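Local structure of precorrin-6y methylase (Rhodobacter capsulatus, 3NJR) at residues A[58-63]-A[120-125]; A[83-88]-A[110-115]; A[178-183]-A[192-197]. The protein methylates precorrin-6Y in adenosylcobalamin biosynthesis, this chain being its C-terminal methyltransferase domain with S-adenosyl-L-homocysteine bound. All blocks are in the same frame, centred on the assembly; numbering follows the deposited sequence.

Contact 1: residues A[58-63]-A[120-125]; sequences LLWDIG and LPLPEA. With SAH (S-adenosyl-L-homocysteine), chain C.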
loop_
_atom_site.group_PDB
_atom_site.type_symbol
_atom_site.label_atom_id
_atom_site.label_comp_id
_atom_site.label_asym_id
_atom_site.label_seq_id
_atom_site.Cartn_x
_atom_site.Cartn_y
_atom_site.Cartn_z
ATOM N N LEU A 58 -25.995 19.744 11.796
ATOM C CA LEU A 58 -25.658 19.120 13.086
ATOM C C LEU A 58 -24.895 17.823 12.881
ATOM O O LEU A 58 -25.259 17.029 12.004
ATOM C CB LEU A 58 -26.917 18.890 13.938
ATOM C CG LEU A 58 -26.843 18.158 15.288
ATOM C CD1 LEU A 58 -26.025 18.874 16.353
ATOM C CD2 LEU A 58 -28.223 17.910 15.830
ATOM N N LEU A 59 -23.853 17.614 13.695
ATOM C CA LEU A 59 -23.077 16.367 13.707
ATOM C C LEU A 59 -23.190 15.556 15.023
ATOM O O LEU A 59 -23.006 16.089 16.132
ATOM C CB LEU A 59 -21.589 16.641 13.398
ATOM C CG LEU A 59 -20.609 15.445 13.417
ATOM C CD1 LEU A 59 -20.707 14.566 12.176
ATOM C CD2 LEU A 59 -19.176 15.858 13.661
ATOM N N TRP A 60 -23.470 14.265 14.900
ATOM C CA TRP A 60 -23.223 13.345 16.002
ATOM C C TRP A 60 -21.824 12.816 15.793
ATOM O O TRP A 60 -21.549 12.215 14.767
ATOM C CB TRP A 60 -24.238 12.176 15.985
ATOM C CG TRP A 60 -25.574 12.514 16.575
ATOM C CD1 TRP A 60 -25.991 13.737 17.015
ATOM C CD2 TRP A 60 -26.677 11.625 16.766
ATOM N NE1 TRP A 60 -27.266 13.663 17.481
ATOM C CE2 TRP A 60 -27.722 12.377 17.334
ATOM C CE3 TRP A 60 -26.891 10.261 16.501
ATOM C CZ2 TRP A 60 -28.974 11.807 17.659
ATOM C CZ3 TRP A 60 -28.125 9.704 16.817
ATOM C CH2 TRP A 60 -29.147 10.472 17.392
ATOM N N ASP A 61 -20.937 13.050 16.748
ATOM C CA ASP A 61 -19.575 12.515 16.682
ATOM C C ASP A 61 -19.452 11.429 17.738
ATOM O O ASP A 61 -19.263 11.720 18.919
ATOM C CB ASP A 61 -18.536 13.643 16.892
ATOM C CG ASP A 61 -17.071 13.137 16.998
ATOM O OD1 ASP A 61 -16.808 11.891 16.944
ATOM O OD2 ASP A 61 -16.157 14.006 17.148
ATOM N N ILE A 62 -19.567 10.176 17.318
ATOM C CA ILE A 62 -19.451 9.070 18.256
ATOM C C ILE A 62 -17.995 8.647 18.418
ATOM O O ILE A 62 -17.296 8.397 17.435
ATOM C CB ILE A 62 -20.333 7.883 17.853
ATOM C CG1 ILE A 62 -21.812 8.289 17.913
ATOM C CG2 ILE A 62 -20.061 6.685 18.767
ATOM C CD1 ILE A 62 -22.665 7.656 16.858
ATOM N N GLY A 63 -17.534 8.594 19.659
ATOM C CA GLY A 63 -16.151 8.228 19.936
ATOM C C GLY A 63 -15.257 9.446 19.896
ATOM O O GLY A 63 -14.134 9.398 19.372
ATOM N N LEU A 120 -30.898 12.849 22.229
ATOM C CA LEU A 120 -30.299 13.895 21.435
ATOM C C LEU A 120 -31.186 14.195 20.244
ATOM O O LEU A 120 -31.898 13.305 19.766
ATOM C CB LEU A 120 -28.905 13.487 20.984
ATOM C CG LEU A 120 -27.935 13.150 22.113
ATOM C CD1 LEU A 120 -26.575 12.774 21.550
ATOM C CD2 LEU A 120 -27.827 14.299 23.086
ATOM N N PRO A 121 -31.171 15.449 19.770
ATOM C CA PRO A 121 -31.886 15.751 18.522
ATOM C C PRO A 121 -31.212 15.031 17.359
ATOM O O PRO A 121 -29.994 14.837 17.400
ATOM C CB PRO A 121 -31.713 17.273 18.367
ATOM C CG PRO A 121 -30.506 17.619 19.218
ATOM C CD PRO A 121 -30.517 16.635 20.358
ATOM N N LEU A 122 -31.983 14.642 16.346
ATOM C CA LEU A 122 -31.431 13.930 15.191
ATOM C C LEU A 122 -30.482 14.797 14.327
ATOM O O LEU A 122 -30.770 15.961 14.037
ATOM C CB LEU A 122 -32.552 13.316 14.341
ATOM C CG LEU A 122 -33.389 12.180 14.966
ATOM C CD1 LEU A 122 -34.499 11.708 14.021
ATOM C CD2 LEU A 122 -32.534 10.993 15.437
ATOM N N PRO A 123 -29.342 14.225 13.906
ATOM C CA PRO A 123 -28.330 15.044 13.254
ATOM C C PRO A 123 -28.570 15.098 11.761
ATOM O O PRO A 123 -29.398 14.334 11.267
ATOM C CB PRO A 123 -27.063 14.251 13.516
ATOM C CG PRO A 123 -27.553 12.809 13.440
ATOM C CD PRO A 123 -28.866 12.845 14.138
ATOM N N GLU A 124 -27.852 15.997 11.074
ATOM C CA GLU A 124 -27.800 16.027 9.619
ATOM C C GLU A 124 -26.676 15.090 9.107
ATOM O O GLU A 124 -26.759 14.565 7.989
ATOM C CB GLU A 124 -27.588 17.458 9.124
ATOM C CG GLU A 124 -28.865 18.320 8.974
ATOM C CD GLU A 124 -29.372 18.934 10.285
ATOM O OE1 GLU A 124 -28.557 19.405 11.116
ATOM O OE2 GLU A 124 -30.613 18.957 10.495
ATOM N N ALA A 125 -25.647 14.886 9.945
ATOM C CA ALA A 125 -24.525 13.952 9.705
ATOM C C ALA A 125 -24.069 13.197 10.981
ATOM O O ALA A 125 -24.184 13.733 12.094
ATOM C CB ALA A 125 -23.346 14.706 9.098
HETATM N N SAH C . -12.049 10.974 16.515
HETATM C CA SAH C . -11.136 11.013 17.699
HETATM C CB SAH C . -10.212 9.792 17.677
HETATM C CG SAH C . -10.381 8.906 18.917
HETATM S SD SAH C . -11.168 7.380 18.485
HETATM C C SAH C . -10.362 12.310 17.725
HETATM O O SAH C . -9.893 12.777 18.763
HETATM O OXT SAH C . -10.173 12.966 16.709
HETATM C "C5'" SAH C . -11.210 6.456 20.002
HETATM C "C4'" SAH C . -12.154 7.034 21.069
HETATM O "O4'" SAH C . -13.498 6.525 20.984
HETATM C "C3'" SAH C . -11.653 6.686 22.467
HETATM O "O3'" SAH C . -11.384 7.888 23.180
HETATM C "C2'" SAH C . -12.782 5.931 23.146
HETATM O "O2'" SAH C . -12.958 6.289 24.524
HETATM C "C1'" SAH C . -14.003 6.295 22.311
HETATM N N9 SAH C . -15.065 5.249 22.431
HETATM C C8 SAH C . -14.861 3.917 22.532
HETATM N N7 SAH C . -16.029 3.244 22.651
HETATM C C5 SAH C . -17.021 4.153 22.633
HETATM C C6 SAH C . -18.504 4.122 22.707
HETATM N N6 SAH C . -19.136 2.936 22.833
HETATM N N1 SAH C . -19.193 5.295 22.648
HETATM C C2 SAH C . -18.552 6.474 22.525
HETATM N N3 SAH C . -17.207 6.569 22.450
HETATM C C4 SAH C . -16.390 5.474 22.492
#

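Contact 2: residues A[83-88]-A[110-115]; sequences IEPRAD and QGTAPA. With SAH (S-adenosyl-L-homocysteine), chain C.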
loop_
_atom_site.group_PDB
_atom_site.type_symbol
_atom_site.label_atom_id
_atom_site.label_comp_id
_atom_site.label_asym_id
_atom_site.label_seq_id
_atom_site.Cartn_x
_atom_site.Cartn_y
_atom_site.Cartn_z
ATOM N N ILE A 83 -19.764 12.615 21.717
ATOM C CA ILE A 83 -20.042 11.557 22.692
ATOM C C ILE A 83 -18.780 10.782 23.052
ATOM O O ILE A 83 -18.223 10.100 22.200
ATOM C CB ILE A 83 -21.020 10.522 22.078
ATOM C CG1 ILE A 83 -21.959 11.164 21.030
ATOM C CG2 ILE A 83 -21.731 9.677 23.163
ATOM C CD1 ILE A 83 -23.018 12.072 21.582
ATOM N N GLU A 84 -18.342 10.871 24.307
ATOM C CA GLU A 84 -17.141 10.159 24.791
ATOM C C GLU A 84 -17.341 9.633 26.244
ATOM O O GLU A 84 -17.796 10.396 27.121
ATOM C CB GLU A 84 -15.923 11.090 24.686
ATOM C CG GLU A 84 -14.638 10.667 25.412
ATOM C CD GLU A 84 -14.072 9.319 24.942
ATOM O OE1 GLU A 84 -13.734 9.170 23.743
ATOM O OE2 GLU A 84 -13.960 8.408 25.790
ATOM N N PRO A 85 -17.034 8.336 26.509
ATOM C CA PRO A 85 -17.242 7.857 27.889
ATOM C C PRO A 85 -16.209 8.368 28.887
ATOM O O PRO A 85 -16.574 8.711 30.017
ATOM C CB PRO A 85 -17.188 6.322 27.766
ATOM C CG PRO A 85 -16.432 6.073 26.515
ATOM C CD PRO A 85 -16.759 7.221 25.591
ATOM N N ARG A 86 -14.952 8.456 28.471
ATOM C CA ARG A 86 -13.861 8.734 29.409
ATOM C C ARG A 86 -13.793 10.185 29.891
ATOM O O ARG A 86 -13.529 11.104 29.104
ATOM C CB ARG A 86 -12.522 8.301 28.816
ATOM C CG ARG A 86 -12.396 6.804 28.666
ATOM C CD ARG A 86 -11.011 6.405 28.226
ATOM N NE ARG A 86 -10.000 7.205 28.902
ATOM C CZ ARG A 86 -8.692 7.058 28.730
ATOM N NH1 ARG A 86 -8.224 6.121 27.912
ATOM N NH2 ARG A 86 -7.848 7.853 29.384
ATOM N N ALA A 87 -14.025 10.376 31.188
ATOM C CA ALA A 87 -13.989 11.705 31.798
ATOM C C ALA A 87 -12.710 12.498 31.497
ATOM O O ALA A 87 -12.763 13.726 31.345
ATOM C CB ALA A 87 -14.195 11.599 33.291
ATOM N N ASP A 88 -11.569 11.813 31.420
ATOM C CA ASP A 88 -10.302 12.505 31.198
ATOM C C ASP A 88 -10.205 13.004 29.761
ATOM O O ASP A 88 -9.640 14.060 29.503
ATOM C CB ASP A 88 -9.078 11.662 31.616
ATOM C CG ASP A 88 -8.738 10.554 30.619
ATOM O OD1 ASP A 88 -7.717 10.680 29.908
ATOM O OD2 ASP A 88 -9.488 9.555 30.538
ATOM N N GLN A 110 -20.748 13.139 28.128
ATOM C CA GLN A 110 -20.019 11.997 28.673
ATOM C C GLN A 110 -20.921 10.776 28.669
ATOM O O GLN A 110 -21.961 10.766 29.331
ATOM C CB GLN A 110 -19.505 12.271 30.085
ATOM C CG GLN A 110 -18.996 11.032 30.781
ATOM C CD GLN A 110 -18.137 11.342 31.975
ATOM O OE1 GLN A 110 -17.407 10.479 32.450
ATOM N NE2 GLN A 110 -18.203 12.581 32.466
ATOM N N GLY A 111 -20.523 9.756 27.915
ATOM C CA GLY A 111 -21.321 8.537 27.833
ATOM C C GLY A 111 -20.952 7.584 26.715
ATOM O O GLY A 111 -19.912 7.722 26.062
ATOM N N THR A 112 -21.830 6.616 26.498
ATOM C CA THR A 112 -21.612 5.539 25.549
ATOM C C THR A 112 -22.767 5.524 24.558
ATOM O O THR A 112 -23.931 5.646 24.944
ATOM C CB THR A 112 -21.555 4.191 26.303
ATOM O OG1 THR A 112 -20.398 4.181 27.137
ATOM C CG2 THR A 112 -21.466 3.012 25.355
ATOM N N ALA A 113 -22.440 5.402 23.278
ATOM C CA ALA A 113 -23.456 5.112 22.270
ATOM C C ALA A 113 -23.719 3.609 22.317
ATOM O O ALA A 113 -22.767 2.817 22.364
ATOM C CB ALA A 113 -23.001 5.549 20.876
ATOM N N PRO A 114 -25.003 3.206 22.245
ATOM C CA PRO A 114 -26.130 4.045 21.839
ATOM C C PRO A 114 -26.912 4.776 22.928
ATOM O O PRO A 114 -27.660 5.690 22.589
ATOM C CB PRO A 114 -27.051 3.048 21.113
ATOM C CG PRO A 114 -26.286 1.722 21.082
ATOM C CD PRO A 114 -25.402 1.794 22.272
ATOM N N ALA A 115 -26.778 4.390 24.200
ATOM C CA ALA A 115 -27.553 5.047 25.278
ATOM C C ALA A 115 -27.486 6.592 25.243
ATOM O O ALA A 115 -28.525 7.252 25.293
ATOM C CB ALA A 115 -27.189 4.492 26.682
HETATM N N SAH C . -12.049 10.974 16.515
HETATM C CA SAH C . -11.136 11.013 17.699
HETATM C CB SAH C . -10.212 9.792 17.677
HETATM C CG SAH C . -10.381 8.906 18.917
HETATM S SD SAH C . -11.168 7.380 18.485
HETATM C C SAH C . -10.362 12.310 17.725
HETATM O O SAH C . -9.893 12.777 18.763
HETATM O OXT SAH C . -10.173 12.966 16.709
HETATM C "C5'" SAH C . -11.210 6.456 20.002
HETATM C "C4'" SAH C . -12.154 7.034 21.069
HETATM O "O4'" SAH C . -13.498 6.525 20.984
HETATM C "C3'" SAH C . -11.653 6.686 22.467
HETATM O "O3'" SAH C . -11.384 7.888 23.180
HETATM C "C2'" SAH C . -12.782 5.931 23.146
HETATM O "O2'" SAH C . -12.958 6.289 24.524
HETATM C "C1'" SAH C . -14.003 6.295 22.311
HETATM N N9 SAH C . -15.065 5.249 22.431
HETATM C C8 SAH C . -14.861 3.917 22.532
HETATM N N7 SAH C . -16.029 3.244 22.651
HETATM C C5 SAH C . -17.021 4.153 22.633
HETATM C C6 SAH C . -18.504 4.122 22.707
HETATM N N6 SAH C . -19.136 2.936 22.833
HETATM N N1 SAH C . -19.193 5.295 22.648
HETATM C C2 SAH C . -18.552 6.474 22.525
HETATM N N3 SAH C . -17.207 6.569 22.450
HETATM C C4 SAH C . -16.390 5.474 22.492
#

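Contact 3: residues A[178-183]-A[192-197]; sequences DIAQAE and SASRPQ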
loop_
_atom_site.group_PDB
_atom_site.type_symbol
_atom_site.label_atom_id
_atom_site.label_comp_id
_atom_site.label_asym_id
_atom_site.label_seq_id
_atom_site.Cartn_x
_atom_site.Cartn_y
_atom_site.Cartn_z
ATOM N N ASP A 178 -3.979 4.399 2.922
ATOM C CA ASP A 178 -2.704 4.170 3.576
ATOM C C ASP A 178 -1.926 5.486 3.497
ATOM O O ASP A 178 -1.744 6.037 2.403
ATOM C CB ASP A 178 -1.987 3.045 2.846
ATOM C CG ASP A 178 -0.782 2.501 3.605
ATOM O OD1 ASP A 178 -0.724 2.588 4.863
ATOM O OD2 ASP A 178 0.111 1.935 2.916
ATOM N N ILE A 179 -1.530 6.031 4.641
ATOM C CA ILE A 179 -0.687 7.235 4.653
ATOM C C ILE A 179 0.537 6.971 5.531
ATOM O O ILE A 179 0.411 6.649 6.720
ATOM C CB ILE A 179 -1.425 8.543 5.176
ATOM C CG1 ILE A 179 -2.821 8.747 4.567
ATOM C CG2 ILE A 179 -0.589 9.800 4.959
ATOM C CD1 ILE A 179 -2.852 9.061 3.114
ATOM N N ALA A 180 1.720 7.101 4.938
ATOM C CA ALA A 180 2.955 7.084 5.721
ATOM C C ALA A 180 3.709 8.412 5.610
ATOM O O ALA A 180 3.392 9.254 4.773
ATOM C CB ALA A 180 3.837 5.909 5.350
ATOM N N GLN A 181 4.713 8.562 6.463
ATOM C CA GLN A 181 5.461 9.799 6.644
ATOM C C GLN A 181 6.957 9.488 6.670
ATOM O O GLN A 181 7.367 8.459 7.207
ATOM C CB GLN A 181 5.047 10.383 7.986
ATOM C CG GLN A 181 5.378 11.801 8.227
ATOM C CD GLN A 181 4.726 12.283 9.508
ATOM O OE1 GLN A 181 4.598 11.524 10.469
ATOM N NE2 GLN A 181 4.295 13.547 9.524
ATOM N N ALA A 182 7.768 10.376 6.104
ATOM C CA ALA A 182 9.217 10.214 6.135
ATOM C C ALA A 182 9.750 10.383 7.560
ATOM O O ALA A 182 9.571 11.427 8.175
ATOM C CB ALA A 182 9.872 11.181 5.199
ATOM N N GLU A 183 10.373 9.334 8.090
ATOM C CA GLU A 183 10.895 9.333 9.453
ATOM C C GLU A 183 12.366 8.991 9.423
ATOM O O GLU A 183 12.789 8.264 8.536
ATOM C CB GLU A 183 10.152 8.302 10.312
ATOM C CG GLU A 183 8.949 8.870 11.106
ATOM C CD GLU A 183 8.597 8.051 12.365
ATOM O OE1 GLU A 183 9.522 7.619 13.102
ATOM O OE2 GLU A 183 7.387 7.855 12.632
ATOM N N SER A 192 7.472 5.715 7.710
ATOM C CA SER A 192 6.921 5.231 8.969
ATOM C C SER A 192 6.037 4.041 8.657
ATOM O O SER A 192 5.491 3.929 7.563
ATOM C CB SER A 192 6.161 6.315 9.742
ATOM O OG SER A 192 5.064 6.806 9.004
ATOM N N ALA A 193 5.952 3.121 9.603
ATOM C CA ALA A 193 5.177 1.921 9.407
ATOM C C ALA A 193 3.719 2.243 9.728
ATOM O O ALA A 193 3.382 2.589 10.874
ATOM C CB ALA A 193 5.718 0.823 10.288
ATOM N N SER A 194 2.864 2.155 8.711
ATOM C CA SER A 194 1.440 2.492 8.876
ATOM C C SER A 194 0.505 1.305 8.632
ATOM O O SER A 194 0.931 0.265 8.118
ATOM C CB SER A 194 1.058 3.663 7.963
ATOM O OG SER A 194 1.231 3.320 6.598
ATOM N N ARG A 195 -0.763 1.462 9.016
ATOM C CA ARG A 195 -1.811 0.502 8.657
ATOM C C ARG A 195 -2.721 1.131 7.626
ATOM O O ARG A 195 -2.978 2.329 7.680
ATOM C CB ARG A 195 -2.663 0.148 9.864
ATOM C CG ARG A 195 -1.902 -0.448 10.987
ATOM C CD ARG A 195 -2.841 -0.935 12.057
ATOM N NE ARG A 195 -2.107 -1.802 12.977
ATOM C CZ ARG A 195 -1.391 -1.371 14.015
ATOM N NH1 ARG A 195 -1.332 -0.073 14.286
ATOM N NH2 ARG A 195 -0.739 -2.241 14.788
ATOM N N PRO A 196 -3.239 0.339 6.681
ATOM C CA PRO A 196 -4.336 0.968 5.939
ATOM C C PRO A 196 -5.519 1.197 6.887
ATOM O O PRO A 196 -5.639 0.521 7.921
ATOM C CB PRO A 196 -4.690 -0.059 4.869
ATOM C CG PRO A 196 -4.212 -1.365 5.426
ATOM C CD PRO A 196 -3.080 -1.092 6.378
ATOM N N GLN A 197 -6.359 2.170 6.561
ATOM C CA GLN A 197 -7.572 2.422 7.316
ATOM C C GLN A 197 -8.680 2.374 6.277
ATOM O O GLN A 197 -8.498 2.817 5.138
ATOM C CB GLN A 197 -7.496 3.790 8.007
ATOM C CG GLN A 197 -8.039 3.833 9.445
ATOM C CD GLN A 197 -7.425 4.954 10.316
ATOM O OE1 GLN A 197 -6.227 4.956 10.615
ATOM N NE2 GLN A 197 -8.268 5.886 10.753
#

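Contact 1: residues A[58-63]-A[120-125]
The indole of W60 is held between two residues of 120-125. P123 lies over one face, its CD 3.6 Å from the centroid of the six-membered ring and 17° off the ring normal, a clear CH-pi contact with the two side chains crossing at about a right angle. The opposite face is met nearer its rim by CD1 of L120. With CG beside the backbone N (chi1 -80°), the indole reaches down the loop, so that at its edge NE1 gives a weak hydrogen bond to P121 O at 3.0 Å. L122 adds CD2, which approaches W60 CH2 obliquely at 3.9 Å.

Backbone bonds pin the other end. L58 O accepts two donors, A125 N at 3.0 Å, almost in line with the carbonyl, and E124 N at 2.9 Å, tilted from the carbonyl plane. E124 also reaches back: its chain bends at chi2 (81°) and brings OE1 to L58 N at 2.7 Å, accepting through the anti lone pair. Two residues on, W60 N bonds to A125 O at 2.9 Å. The two bonds of A125, to L58 O and from W60 N, frame the parallel bridge between L59 and A125, whose side chains meet on one face of the sheet, CD1 of L59 4.1 Å from A125 CB.

The loop thus enters strand 125-128 alongside strand 58-62, whose other neighbour is strand 79-84. On the L59 and A125 face both residues pack on W73 of helix 68-75, while W60 and I62 rest on L117 and L120 reaches I81 and I83.

Contact 2: residues A[83-88]-A[110-115]
Q110 forms a parallel bridge with E84 and sets its CA 3.1 Å from E84 O, a CA-H...O contact; its extended side chain runs past P85 to A87. G111 N donates to the same E84 O at 2.9 Å, from above the carbonyl plane. The glycine's own O lies 3.2 Å from P85 CD; the proline nitrogen has no hydrogen to give it, and CG2 of I83 packs beside it. T112 points CB away from the strand; its CG2 lies 3.4 Å from SAH N6. A113 N makes a weak but straight bond to SAH N1 (3.3 Å, 166°).

On the neighbouring strand, E84 CG stands anti to the backbone N (chi1 167°) and the chain bends at chi2, turning the carboxylate to the ribose: OE1 accepts from SAH O3' and OE2 from O2', each at 2.7 Å. R86 N, at the N-cap of helix 87-99, meets the anti lone pair of OE2 at 2.9 Å, and G65 N bonds to OE1. An acidic residue ending the second strand and gripping both ribose hydroxyls is a hallmark of class I methyltransferases. Four donors hold the carboxylate, which should fix its rotation; with the weak A113 bond, this is consistent with recognition of adenosine.

Contact 3: residues A[178-183]-A[192-197]
The long beta hairpin of strands 173-185 and 188-203 brings these segments together; their touching parts run almost antiparallel, 172° apart end to end. Near the turn, S192 meets Q181 twice. Its backbone N donates to Q181 O at 2.8 Å, and its hydroxyl OG accepts from Q181 N at 3.1 Å. With chi1 at 61°, OG sits between the backbone N and the carbonyl carbon of its own residue, and from there it takes the place of a carbonyl as acceptor for the neighbouring strand. The carboxylate of E183 leans along the same serine, OE2 3.5 Å from S192 CB. Between the two strands, CB of A180 fits against S192 O at 3.4 Å.

These are the last two strands of the class I methyltransferase sheet, of which 188-203 alone runs against the rest, inserted between 149-154 and 173-185. Their pairing slips here: backbone bonds join E183 to G190 and I177 to Q197, so 192-197 carries one residue more than its partner and bulges away from regular strand geometry.

S194 bridges the slipped part with its side chain. OG donates to D178 OD1 at 2.7 Å, meeting it on the syn side but 32° out of the carboxylate plane, while S194 CB rests on I179 O at 3.3 Å. The Asp's other oxygen, OD2, forms a salt bridge with R176 of the second subunit. Residues 178-181 also pair antiparallel with a strand of that subunit, so the sheet runs on across the interface. From the bulging strand, R195 turns away from 178-183 and gives its NE to W191 O of the third subunit, against whose W191 P196 also packs.

Along the chain, contact 2 is nested inside the loop closed by contact 1, and contact 3 opens only after both. All three belong to one sheet. Contacts 1 and 2, with centres about 14 Å apart, meet directly where strands 58-62 and 79-84 run side by side: D61 and G63 probably share backbone hydrogen bonds with I83, and L120 packs on I83. Both reach S-adenosyl-L-homocysteine at the ends of these strands. Contact 3 lies about 30 Å from contact 1, centre to centre, across the chain's middle, on the terminal hairpin. The domain thus keeps its S-adenosyl-L-homocysteine pocket at the ends of the parallel strands and gives the far hairpin to subunit assembly.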